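Local atomic coordinates of hypothetical protein TTHB059 (PDB entry 2EHW), a protein that is of unknown function, belongs to the DUF3209 family and folds mainly into helices, the last of them long and extended. Residues A[29-32]-A[33-37]. Residues are numbered along the deposited sequence; the frame is centred on the assembly and turned at random.
Sequences EELA and PVLGQ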
ATOM      1  N   GLU A  29       0.320  16.586  -4.444  1.00 35.38           N
ATOM      2  CA  GLU A  29      -0.383  17.621  -5.192  1.00 42.12           C
ATOM      3  C   GLU A  29      -1.431  17.037  -6.127  1.00 45.43           C
ATOM      4  O   GLU A  29      -2.533  17.574  -6.238  1.00 49.27           O
ATOM      5  CB  GLU A  29       0.605  18.478  -5.991  1.00 45.34           C
ATOM      6  CG  GLU A  29       1.754  19.013  -5.165  1.00 47.34           C
ATOM      7  CD  GLU A  29       2.308  20.316  -5.703  1.00 57.45           C
ATOM      8  OE1 GLU A  29       2.499  20.412  -6.935  1.00 47.65           O
ATOM      9  OE2 GLU A  29       2.557  21.235  -4.885  1.00 56.87           O
ATOM     10  N   GLU A  30      -1.088  15.940  -6.799  1.00 49.48           N
ATOM     11  CA  GLU A  30      -2.016  15.277  -7.714  1.00 46.23           C
ATOM     12  C   GLU A  30      -3.204  14.707  -6.957  1.00 36.89           C
ATOM     13  O   GLU A  30      -4.340  14.751  -7.422  1.00 43.26           O
ATOM     14  CB  GLU A  30      -1.331  14.120  -8.445  1.00 45.92           C
ATOM     15  CG  GLU A  30      -0.262  14.524  -9.429  1.00 59.29           C
ATOM     16  CD  GLU A  30       0.087  13.396 -10.387  1.00 60.39           C
ATOM     17  OE1 GLU A  30       0.563  12.333  -9.931  1.00 67.14           O
ATOM     18  OE2 GLU A  30      -0.125  13.572 -11.602  1.00 64.82           O
ATOM     19  N   LEU A  31      -2.921  14.172  -5.781  1.00 35.64           N
ATOM     20  CA  LEU A  31      -3.927  13.537  -4.940  1.00 38.30           C
ATOM     21  C   LEU A  31      -4.858  14.504  -4.211  1.00 36.32           C
ATOM     22  O   LEU A  31      -6.062  14.268  -4.114  1.00 40.22           O
ATOM     23  CB  LEU A  31      -3.216  12.657  -3.915  1.00 37.42           C
ATOM     24  CG  LEU A  31      -3.919  11.419  -3.368  1.00 41.31           C
ATOM     25  CD1 LEU A  31      -4.310  10.471  -4.509  1.00 21.56           C
ATOM     26  CD2 LEU A  31      -2.962  10.735  -2.401  1.00 43.26           C
ATOM     27  N   ALA A  32      -4.286  15.582  -3.694  1.00 31.14           N
ATOM     28  CA  ALA A  32      -5.024  16.584  -2.935  1.00 34.75           C
ATOM     29  C   ALA A  32      -6.437  16.922  -3.417  1.00 38.92           C
ATOM     30  O   ALA A  32      -7.386  16.906  -2.633  1.00 33.82           O
ATOM     31  CB  ALA A  32      -4.188  17.862  -2.838  1.00 33.37           C
ATOM     32  N   PRO A  33      -6.598  17.233  -4.712  1.00 39.58           N
ATOM     33  CA  PRO A  33      -7.922  17.577  -5.240  1.00 42.72           C
ATOM     34  C   PRO A  33      -8.977  16.471  -5.293  1.00 44.57           C
ATOM     35  O   PRO A  33     -10.173  16.757  -5.222  1.00 44.35           O
ATOM     36  CB  PRO A  33      -7.601  18.143  -6.626  1.00 39.35           C
ATOM     37  CG  PRO A  33      -6.405  17.356  -7.033  1.00 47.53           C
ATOM     38  CD  PRO A  33      -5.571  17.340  -5.764  1.00 43.52           C
ATOM     39  N   VAL A  34      -8.554  15.215  -5.412  1.00 39.54           N
ATOM     40  CA  VAL A  34      -9.526  14.129  -5.499  1.00 44.60           C
ATOM     41  C   VAL A  34      -9.836  13.425  -4.174  1.00 37.77           C
ATOM     42  O   VAL A  34     -10.743  12.599  -4.114  1.00 42.19           O
ATOM     43  CB  VAL A  34      -9.080  13.063  -6.547  1.00 48.05           C
ATOM     44  CG1 VAL A  34      -7.884  12.276  -6.034  1.00 53.59           C
ATOM     45  CG2 VAL A  34     -10.224  12.126  -6.851  1.00 57.01           C
ATOM     46  N   LEU A  35      -9.098  13.755  -3.118  1.00 39.11           N
ATOM     47  CA  LEU A  35      -9.314  13.128  -1.813  1.00 38.95           C
ATOM     48  C   LEU A  35     -10.716  13.375  -1.272  1.00 43.22           C
ATOM     49  O   LEU A  35     -11.235  12.586  -0.474  1.00 39.68           O
ATOM     50  CB  LEU A  35      -8.287  13.626  -0.794  1.00 35.95           C
ATOM     51  CG  LEU A  35      -6.831  13.239  -1.052  1.00 32.72           C
ATOM     52  CD1 LEU A  35      -6.006  13.605   0.167  1.00 34.02           C
ATOM     53  CD2 LEU A  35      -6.723  11.742  -1.335  1.00 36.05           C
ATOM     54  N   GLY A  36     -11.319  14.482  -1.696  1.00 40.52           N
ATOM     55  CA  GLY A  36     -12.660  14.797  -1.254  1.00 41.80           C
ATOM     56  C   GLY A  36     -13.630  13.731  -1.730  1.00 40.81           C
ATOM     57  O   GLY A  36     -14.353  13.141  -0.929  1.00 36.64           O
ATOM     58  N   GLN A  37     -13.636  13.478  -3.036  1.00 39.08           N
ATOM     59  CA  GLN A  37     -14.516  12.480  -3.625  1.00 40.11           C
ATOM     60  C   GLN A  37     -14.055  11.060  -3.328  1.00 49.75           C
ATOM     61  O   GLN A  37     -14.833  10.111  -3.484  1.00 49.40           O
ATOM     62  CB  GLN A  37     -14.607  12.682  -5.142  1.00 51.26           C
ATOM     63  CG  GLN A  37     -15.397  13.916  -5.592  1.00 50.36           C
ATOM     64  CD  GLN A  37     -16.883  13.819  -5.261  1.00 58.70           C
ATOM     65  OE1 GLN A  37     -17.512  12.779  -5.475  1.00 53.85           O
ATOM     66  NE2 GLN A  37     -17.451  14.908  -4.750  1.00 48.18           N
TER
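Leu31 and Leu35 meet four residues apart, at the C-terminal part of helix 25-31: CG of Leu31 lies 3.5 Å from CD2 of Leu35, a close fit, and the two side chains run across each other at about a right angle. Leu31 gets there with CG turned opposite its own backbone N (chi1 -151°), next to the carbonyl carbon. That carbonyl does double duty. Leu31 O takes the N-H of Val34 (Val34 N to Leu31 O 3.0 Å), the donor standing above the carbonyl plane, and a weak, bent bond (131° at the hydrogen) from Leu35 N at 3.2 Å. The apolar pair Leu31 CD1 and Val34 CG1 is looser, at 4.3 Å. Pro33 has no N-H to offer Glu29 O, and its ring CD lies 3.1 Å from that oxygen; 33-37 keep helical backbone angles without the regular bonds. On the solvent side, Ala32 CB still presses on Pro33 CD at 3.3 Å, whereas the side chains of Glu29 and Glu30 stay clear of 33-37. Cutting Leu31 back to an alanine would probably open a gap against Leu35 CD2 and toward His4, Ala8 and Leu41. On the inner side, Leu31 and Val34 rest on His4 of helix 4-16, and both join Leu35 against Leu41 of helix 39-46.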